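Local structure of EvdO1 (Micromonospora carbonacea, 4XBZ) at residues L79-V93 with A103-A115. The protein probably acts as a metal-dependent oxygenase of the phytanoyl-CoA dioxygenase family, carrying out an oxidative cyclization in the biosynthesis of an orthosomycin antibiotic. Residues are numbered along the deposited sequence; the frame is centred on the assembly and turned at random.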
ATOM      1  N   LEU A  79     -19.547 -10.332  25.655  1.00 35.79           N
ATOM      2  CA  LEU A  79     -20.409 -10.168  24.486  1.00 32.97           C
ATOM      3  C   LEU A  79     -21.065 -11.474  24.096  1.00 28.09           C
ATOM      4  O   LEU A  79     -22.233 -11.511  23.703  1.00 29.19           O
ATOM      5  CB  LEU A  79     -19.615  -9.609  23.305  1.00 36.01           C
ATOM      6  CG  LEU A  79     -19.305  -8.120  23.454  1.00 36.63           C
ATOM      7  CD1 LEU A  79     -18.094  -7.733  22.640  1.00 29.32           C
ATOM      8  CD2 LEU A  79     -20.536  -7.315  23.040  1.00 33.28           C
ATOM      9  N   ILE A  80     -20.307 -12.551  24.202  1.00 30.38           N
ATOM     10  CA  ILE A  80     -20.834 -13.856  23.846  1.00 34.13           C
ATOM     11  C   ILE A  80     -21.926 -14.215  24.842  1.00 31.92           C
ATOM     12  O   ILE A  80     -22.985 -14.694  24.452  1.00 29.45           O
ATOM     13  CB  ILE A  80     -19.731 -14.942  23.816  1.00 32.40           C
ATOM     14  CG1 ILE A  80     -18.803 -14.718  22.615  1.00 31.80           C
ATOM     15  CG2 ILE A  80     -20.355 -16.322  23.751  1.00 30.50           C
ATOM     16  CD1 ILE A  80     -17.634 -15.717  22.525  1.00 34.50           C
ATOM     17  N   ASP A  81     -21.674 -13.944  26.121  1.00 33.96           N
ATOM     18  CA  ASP A  81     -22.647 -14.252  27.175  1.00 40.27           C
ATOM     19  C   ASP A  81     -23.957 -13.500  26.907  1.00 38.62           C
ATOM     20  O   ASP A  81     -25.051 -14.050  27.068  1.00 31.51           O
ATOM     21  CB  ASP A  81     -22.074 -13.907  28.562  1.00 38.86           C
ATOM     22  CG  ASP A  81     -22.996 -14.319  29.708  1.00 48.26           C
ATOM     23  OD1 ASP A  81     -23.736 -15.321  29.575  1.00 49.39           O
ATOM     24  OD2 ASP A  81     -22.976 -13.639  30.756  1.00 57.18           O
ATOM     25  N   ARG A  82     -23.831 -12.254  26.450  1.00 37.61           N
ATOM     26  CA  ARG A  82     -24.989 -11.434  26.113  1.00 34.35           C
ATOM     27  C   ARG A  82     -25.809 -12.037  24.981  1.00 34.76           C
ATOM     28  O   ARG A  82     -27.039 -12.078  25.050  1.00 36.69           O
ATOM     29  CB  ARG A  82     -24.538 -10.024  25.736  1.00 38.02           C
ATOM     30  CG  ARG A  82     -25.552  -9.219  24.935  1.00 34.23           C
ATOM     31  CD  ARG A  82     -24.984  -7.848  24.583  1.00 36.72           C
ATOM     32  NE  ARG A  82     -25.971  -6.994  23.937  1.00 38.12           N
ATOM     33  CZ  ARG A  82     -25.744  -5.731  23.593  1.00 43.99           C
ATOM     34  NH1 ARG A  82     -24.559  -5.171  23.840  1.00 42.62           N
ATOM     35  NH2 ARG A  82     -26.702  -5.027  23.004  1.00 43.70           N
ATOM     36  N   ALA A  83     -25.128 -12.524  23.948  1.00 29.55           N
ATOM     37  CA  ALA A  83     -25.817 -13.062  22.786  1.00 31.40           C
ATOM     38  C   ALA A  83     -26.667 -14.263  23.162  1.00 36.19           C
ATOM     39  O   ALA A  83     -27.791 -14.404  22.686  1.00 37.24           O
ATOM     40  CB  ALA A  83     -24.822 -13.433  21.699  1.00 30.25           C
ATOM     41  N   TRP A  84     -26.127 -15.117  24.029  1.00 34.54           N
ATOM     42  CA  TRP A  84     -26.844 -16.283  24.516  1.00 34.12           C
ATOM     43  C   TRP A  84     -28.033 -15.918  25.395  1.00 36.86           C
ATOM     44  O   TRP A  84     -29.113 -16.503  25.266  1.00 38.73           O
ATOM     45  CB  TRP A  84     -25.909 -17.196  25.307  1.00 39.64           C
ATOM     46  CG  TRP A  84     -24.983 -18.026  24.484  1.00 37.29           C
ATOM     47  CD1 TRP A  84     -23.621 -17.915  24.416  1.00 35.63           C
ATOM     48  CD2 TRP A  84     -25.339 -19.110  23.622  1.00 38.21           C
ATOM     49  NE1 TRP A  84     -23.109 -18.868  23.577  1.00 34.10           N
ATOM     50  CE2 TRP A  84     -24.141 -19.616  23.070  1.00 39.85           C
ATOM     51  CE3 TRP A  84     -26.548 -19.705  23.266  1.00 34.61           C
ATOM     52  CZ2 TRP A  84     -24.121 -20.695  22.181  1.00 37.36           C
ATOM     53  CZ3 TRP A  84     -26.526 -20.770  22.378  1.00 40.23           C
ATOM     54  CH2 TRP A  84     -25.322 -21.254  21.848  1.00 35.77           C
ATOM     55  N   SER A  85     -27.823 -14.971  26.303  1.00 37.64           N
ATOM     56  CA  SER A  85     -28.877 -14.542  27.223  1.00 38.91           C
ATOM     57  C   SER A  85     -30.116 -14.036  26.491  1.00 45.72           C
ATOM     58  O   SER A  85     -31.233 -14.266  26.943  1.00 47.11           O
ATOM     59  CB  SER A  85     -28.380 -13.435  28.159  1.00 35.68           C
ATOM     60  OG  SER A  85     -27.295 -13.868  28.959  1.00 45.83           O
ATOM     61  N   THR A  86     -29.913 -13.353  25.367  1.00 39.51           N
ATOM     62  CA  THR A  86     -30.995 -12.617  24.728  1.00 43.10           C
ATOM     63  C   THR A  86     -31.625 -13.353  23.560  1.00 45.46           C
ATOM     64  O   THR A  86     -32.815 -13.184  23.281  1.00 44.30           O
ATOM     65  CB  THR A  86     -30.527 -11.249  24.209  1.00 40.41           C
ATOM     66  OG1 THR A  86     -29.711 -11.433  23.050  1.00 38.69           O
ATOM     67  CG2 THR A  86     -29.738 -10.507  25.278  1.00 43.39           C
ATOM     68  N   ARG A  87     -30.825 -14.161  22.878  1.00 42.25           N
ATOM     69  CA  ARG A  87     -31.240 -14.754  21.619  1.00 38.52           C
ATOM     70  C   ARG A  87     -31.819 -13.682  20.717  1.00 40.71           C
ATOM     71  O   ARG A  87     -32.860 -13.866  20.079  1.00 44.02           O
ATOM     72  CB  ARG A  87     -32.233 -15.873  21.862  1.00 45.56           C
ATOM     73  CG  ARG A  87     -31.664 -16.870  22.807  1.00 41.65           C
ATOM     74  CD  ARG A  87     -32.502 -18.097  22.984  1.00 46.97           C
ATOM     75  NE  ARG A  87     -31.795 -18.932  23.942  1.00 62.30           N
ATOM     76  CZ  ARG A  87     -30.886 -19.844  23.615  1.00 54.65           C
ATOM     77  NH1 ARG A  87     -30.612 -20.095  22.339  1.00 47.89           N
ATOM     78  NH2 ARG A  87     -30.275 -20.527  24.574  1.00 54.91           N
ATOM     79  N   SER A  88     -31.144 -12.542  20.706  1.00 37.77           N
ATOM     80  CA  SER A  88     -31.466 -11.480  19.774  1.00 39.46           C
ATOM     81  C   SER A  88     -30.806 -11.766  18.450  1.00 39.73           C
ATOM     82  O   SER A  88     -29.700 -12.302  18.405  1.00 40.98           O
ATOM     83  CB  SER A  88     -31.005 -10.122  20.295  1.00 36.86           C
ATOM     84  OG  SER A  88     -31.163  -9.148  19.277  1.00 40.35           O
ATOM     85  N   MET A  89     -31.475 -11.406  17.367  1.00 37.68           N
ATOM     86  CA  MET A  89     -30.863 -11.513  16.057  1.00 37.40           C
ATOM     87  C   MET A  89     -30.300 -10.165  15.653  1.00 36.10           C
ATOM     88  O   MET A  89     -29.761 -10.004  14.562  1.00 37.56           O
ATOM     89  CB  MET A  89     -31.869 -12.020  15.030  1.00 45.02           C
ATOM     90  CG  MET A  89     -32.387 -13.414  15.351  1.00 49.62           C
ATOM     91  SD  MET A  89     -32.957 -14.275  13.883  1.00 61.14           S
ATOM     92  CE  MET A  89     -31.451 -14.309  12.929  1.00 46.98           C
ATOM     93  N   GLU A  90     -30.424  -9.201  16.558  1.00 35.11           N
ATOM     94  CA  GLU A  90     -29.939  -7.858  16.326  1.00 37.10           C
ATOM     95  C   GLU A  90     -28.410  -7.855  16.394  1.00 35.22           C
ATOM     96  O   GLU A  90     -27.833  -8.209  17.423  1.00 33.19           O
ATOM     97  CB  GLU A  90     -30.543  -6.889  17.354  1.00 38.57           C
ATOM     98  CG  GLU A  90     -30.200  -5.420  17.141  1.00 43.49           C
ATOM     99  CD  GLU A  90     -31.325  -4.631  16.462  1.00 49.00           C
ATOM    100  OE1 GLU A  90     -32.490  -4.676  16.952  1.00 43.09           O
ATOM    101  OE2 GLU A  90     -31.033  -3.962  15.441  1.00 39.49           O
ATOM    102  N   ASP A  91     -27.768  -7.473  15.288  1.00 32.19           N
ATOM    103  CA  ASP A  91     -26.308  -7.393  15.208  1.00 30.00           C
ATOM    104  C   ASP A  91     -25.632  -8.742  15.489  1.00 29.34           C
ATOM    105  O   ASP A  91     -24.467  -8.789  15.896  1.00 31.54           O
ATOM    106  CB  ASP A  91     -25.767  -6.333  16.185  1.00 25.59           C
ATOM    107  CG  ASP A  91     -26.101  -4.911  15.759  1.00 28.13           C
ATOM    108  OD1 ASP A  91     -26.728  -4.753  14.692  1.00 30.79           O
ATOM    109  OD2 ASP A  91     -25.716  -3.952  16.477  1.00 28.00           O
ATOM    110  N   THR A  92     -26.347  -9.835  15.269  1.00 28.95           N
ATOM    111  CA  THR A  92     -25.817 -11.144  15.637  1.00 31.57           C
ATOM    112  C   THR A  92     -26.180 -12.196  14.605  1.00 31.77           C
ATOM    113  O   THR A  92     -27.349 -12.387  14.291  1.00 35.66           O
ATOM    114  CB  THR A  92     -26.321 -11.587  17.034  1.00 30.26           C
ATOM    115  OG1 THR A  92     -26.031 -10.561  17.991  1.00 30.02           O
ATOM    116  CG2 THR A  92     -25.629 -12.856  17.476  1.00 26.53           C
ATOM    117  N   VAL A  93     -25.160 -12.860  14.065  1.00 31.38           N
ATOM    118  CA  VAL A  93     -25.351 -13.965  13.128  1.00 30.44           C
ATOM    119  C   VAL A  93     -25.536 -15.262  13.900  1.00 31.65           C
ATOM    120  O   VAL A  93     -24.716 -15.597  14.748  1.00 32.67           O
ATOM    121  CB  VAL A  93     -24.150 -14.125  12.153  1.00 33.76           C
ATOM    122  CG1 VAL A  93     -24.380 -15.287  11.207  1.00 30.54           C
ATOM    123  CG2 VAL A  93     -23.907 -12.837  11.364  1.00 30.20           C
ATOM    124  N   ALA A 103     -29.336 -24.106  17.751  1.00 42.49           N
ATOM    125  CA  ALA A 103     -28.999 -22.805  17.175  1.00 42.02           C
ATOM    126  C   ALA A 103     -27.959 -22.095  18.046  1.00 36.40           C
ATOM    127  O   ALA A 103     -28.065 -22.099  19.268  1.00 36.72           O
ATOM    128  CB  ALA A 103     -30.252 -21.939  17.025  1.00 40.95           C
ATOM    129  N   ALA A 104     -26.942 -21.505  17.427  1.00 36.80           N
ATOM    130  CA  ALA A 104     -25.926 -20.789  18.190  1.00 33.60           C
ATOM    131  C   ALA A 104     -25.524 -19.498  17.481  1.00 34.82           C
ATOM    132  O   ALA A 104     -25.726 -19.370  16.280  1.00 34.10           O
ATOM    133  CB  ALA A 104     -24.733 -21.670  18.409  1.00 32.69           C
ATOM    134  N   PRO A 105     -24.988 -18.520  18.232  1.00 36.88           N
ATOM    135  CA  PRO A 105     -24.446 -17.307  17.607  1.00 33.23           C
ATOM    136  C   PRO A 105     -22.998 -17.530  17.168  1.00 34.58           C
ATOM    137  O   PRO A 105     -22.271 -18.234  17.868  1.00 32.88           O
ATOM    138  CB  PRO A 105     -24.523 -16.269  18.726  1.00 32.04           C
ATOM    139  CG  PRO A 105     -24.331 -17.096  19.990  1.00 37.76           C
ATOM    140  CD  PRO A 105     -24.932 -18.455  19.708  1.00 33.33           C
ATOM    141  N   VAL A 106     -22.591 -16.942  16.045  1.00 32.80           N
ATOM    142  CA  VAL A 106     -21.241 -17.146  15.530  1.00 31.92           C
ATOM    143  C   VAL A 106     -20.523 -15.821  15.261  1.00 32.10           C
ATOM    144  O   VAL A 106     -19.298 -15.802  15.067  1.00 24.69           O
ATOM    145  CB  VAL A 106     -21.250 -17.992  14.227  1.00 31.17           C
ATOM    146  CG1 VAL A 106     -21.596 -19.455  14.538  1.00 36.97           C
ATOM    147  CG2 VAL A 106     -22.223 -17.418  13.221  1.00 25.60           C
ATOM    148  N   ARG A 107     -21.280 -14.723  15.251  1.00 30.49           N
ATOM    149  CA  ARG A 107     -20.695 -13.413  15.001  1.00 30.31           C
ATOM    150  C   ARG A 107     -21.528 -12.294  15.596  1.00 26.59           C
ATOM    151  O   ARG A 107     -22.753 -12.259  15.453  1.00 32.02           O
ATOM    152  CB  ARG A 107     -20.513 -13.195  13.492  1.00 33.11           C
ATOM    153  CG  ARG A 107     -19.830 -11.892  13.077  1.00 30.06           C
ATOM    154  CD  ARG A 107     -19.747 -11.812  11.549  1.00 29.08           C
ATOM    155  NE  ARG A 107     -19.463 -10.462  11.051  1.00 35.86           N
ATOM    156  CZ  ARG A 107     -18.470 -10.149  10.209  1.00 38.07           C
ATOM    157  NH1 ARG A 107     -17.633 -11.090   9.776  1.00 35.83           N
ATOM    158  NH2 ARG A 107     -18.298  -8.887   9.811  1.00 29.57           N
ATOM    159  N   ILE A 108     -20.845 -11.371  16.262  1.00 26.95           N
ATOM    160  CA  ILE A 108     -21.472 -10.160  16.787  1.00 31.95           C
ATOM    161  C   ILE A 108     -20.914  -8.921  16.047  1.00 28.08           C
ATOM    162  O   ILE A 108     -19.706  -8.738  15.968  1.00 26.21           O
ATOM    163  CB  ILE A 108     -21.247 -10.051  18.323  1.00 25.63           C
ATOM    164  CG1 ILE A 108     -21.930 -11.217  19.034  1.00 26.92           C
ATOM    165  CG2 ILE A 108     -21.769  -8.741  18.874  1.00 20.82           C
ATOM    166  CD1 ILE A 108     -21.389 -11.496  20.399  1.00 26.47           C
ATOM    167  N   GLU A 109     -21.798  -8.083  15.496  1.00 35.39           N
ATOM    168  CA  GLU A 109     -21.365  -6.869  14.784  1.00 30.70           C
ATOM    169  C   GLU A 109     -21.334  -5.642  15.677  1.00 29.59           C
ATOM    170  O   GLU A 109     -22.124  -5.526  16.627  1.00 31.88           O
ATOM    171  CB  GLU A 109     -22.272  -6.561  13.593  1.00 33.99           C
ATOM    172  CG  GLU A 109     -22.340  -7.648  12.535  1.00 45.16           C
ATOM    173  CD  GLU A 109     -21.213  -7.601  11.524  1.00 35.26           C
ATOM    174  OE1 GLU A 109     -20.412  -6.637  11.510  1.00 32.17           O
ATOM    175  OE2 GLU A 109     -21.144  -8.554  10.726  1.00 42.19           O
ATOM    176  N   TYR A 110     -20.439  -4.718  15.327  1.00 28.30           N
ATOM    177  CA  TYR A 110     -20.306  -3.415  15.982  1.00 28.40           C
ATOM    178  C   TYR A 110     -19.887  -3.608  17.433  1.00 31.95           C
ATOM    179  O   TYR A 110     -20.450  -3.007  18.352  1.00 33.90           O
ATOM    180  CB  TYR A 110     -21.610  -2.607  15.870  1.00 26.11           C
ATOM    181  CG  TYR A 110     -22.167  -2.627  14.471  1.00 25.30           C
ATOM    182  CD1 TYR A 110     -21.464  -2.036  13.422  1.00 30.99           C
ATOM    183  CD2 TYR A 110     -23.369  -3.264  14.184  1.00 25.85           C
ATOM    184  CE1 TYR A 110     -21.951  -2.067  12.120  1.00 29.57           C
ATOM    185  CE2 TYR A 110     -23.873  -3.303  12.887  1.00 29.31           C
ATOM    186  CZ  TYR A 110     -23.150  -2.702  11.853  1.00 32.22           C
ATOM    187  OH  TYR A 110     -23.624  -2.727  10.558  1.00 27.45           O
ATOM    188  N   VAL A 111     -18.877  -4.456  17.617  1.00 30.25           N
ATOM    189  CA  VAL A 111     -18.350  -4.764  18.938  1.00 28.13           C
ATOM    190  C   VAL A 111     -17.556  -3.587  19.474  1.00 31.51           C
ATOM    191  O   VAL A 111     -17.305  -3.502  20.671  1.00 34.61           O
ATOM    192  CB  VAL A 111     -17.453  -6.013  18.913  1.00 23.97           C
ATOM    193  CG1 VAL A 111     -18.246  -7.232  18.445  1.00 23.79           C
ATOM    194  CG2 VAL A 111     -16.270  -5.775  18.003  1.00 25.82           C
ATOM    195  N   VAL A 112     -17.154  -2.683  18.586  1.00 26.47           N
ATOM    196  CA  VAL A 112     -16.449  -1.477  19.005  1.00 29.66           C
ATOM    197  C   VAL A 112     -17.416  -0.525  19.731  1.00 28.86           C
ATOM    198  O   VAL A 112     -17.049   0.156  20.683  1.00 33.79           O
ATOM    199  CB  VAL A 112     -15.788  -0.771  17.790  1.00 28.35           C
ATOM    200  CG1 VAL A 112     -15.781   0.747  17.959  1.00 27.96           C
ATOM    201  CG2 VAL A 112     -14.384  -1.328  17.544  1.00 25.21           C
ATOM    202  N   ASP A 113     -18.660  -0.498  19.285  1.00 31.12           N
ATOM    203  CA  ASP A 113     -19.694   0.278  19.965  1.00 33.66           C
ATOM    204  C   ASP A 113     -20.124  -0.407  21.274  1.00 36.15           C
ATOM    205  O   ASP A 113     -20.507   0.255  22.241  1.00 35.39           O
ATOM    206  CB  ASP A 113     -20.894   0.465  19.036  1.00 30.64           C
ATOM    207  CG  ASP A 113     -21.942   1.412  19.598  1.00 35.33           C
ATOM    208  OD1 ASP A 113     -21.571   2.478  20.136  1.00 33.64           O
ATOM    209  OD2 ASP A 113     -23.146   1.091  19.484  1.00 35.85           O
ATOM    210  N   LYS A 114     -20.033  -1.735  21.308  1.00 33.72           N
ATOM    211  CA  LYS A 114     -20.657  -2.492  22.392  1.00 37.28           C
ATOM    212  C   LYS A 114     -19.761  -2.634  23.614  1.00 32.39           C
ATOM    213  O   LYS A 114     -20.239  -2.878  24.706  1.00 42.17           O
ATOM    214  CB  LYS A 114     -21.095  -3.876  21.889  1.00 31.74           C
ATOM    215  CG  LYS A 114     -22.276  -3.823  20.921  1.00 32.42           C
ATOM    216  CD  LYS A 114     -22.595  -5.191  20.318  1.00 32.32           C
ATOM    217  CE  LYS A 114     -23.849  -5.115  19.437  1.00 26.77           C
ATOM    218  NZ  LYS A 114     -23.765  -4.059  18.367  1.00 34.55           N
ATOM    219  N   ALA A 115     -18.464  -2.454  23.442  1.00 35.02           N
ATOM    220  CA  ALA A 115     -17.536  -2.753  24.521  1.00 30.25           C
ATOM    221  C   ALA A 115     -16.339  -1.815  24.501  1.00 33.38           C
ATOM    222  O   ALA A 115     -15.552  -1.820  23.556  1.00 32.82           O
ATOM    223  CB  ALA A 115     -17.074  -4.199  24.425  1.00 27.95           C
TER
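V93 and R107 pair at the edge of the major sheet of the double-stranded beta helix, where strands 92-94 and 105-109 form an antiparallel hairpin. V93 N donates to R107 O and V93 O takes V106 N, each at 2.8 Å; because V106 and R107 both face V93, this is a classic beta bulge. Helix 66-86 packs on the face carrying T92 and I108, and here the fit is tight. I108 reaches CD1 down to L79 CB (3.9 Å) and on to A83 CB, while L79 splits its methyls, CD1 going to V111 and A115 and CD2 to K114 CB. W84, though at the surface, is close-packed too: P105 CD makes a CH-pi contact over the face of its six-membered ring, 3.5 Å from the centroid. On the opposite face of the hairpin, which V93 shares, R107, held by E109 OE2, reaches to within about 7 Å of the nickel ion (nearest atoms).

Toward solvent the packing thins out. R87 barely touches A103 O, and R82 NH1 comes only to 3.9 Å from K114 CG. K114 crosses R82 at about a right angle, its CE over one guanidinium face, then bends at chi4 (54°) to bring NZ to D91 OD2 at 2.7 Å, on the anti side of the carboxylate; R325 bridges the same oxygen. A methionine in place of K114 would probably cost D91 OD2 its lysine salt bridge and leave E109 O without this donor. K114 NZ donates to E109 O from 2.8 Å away, in that carbonyl's plane.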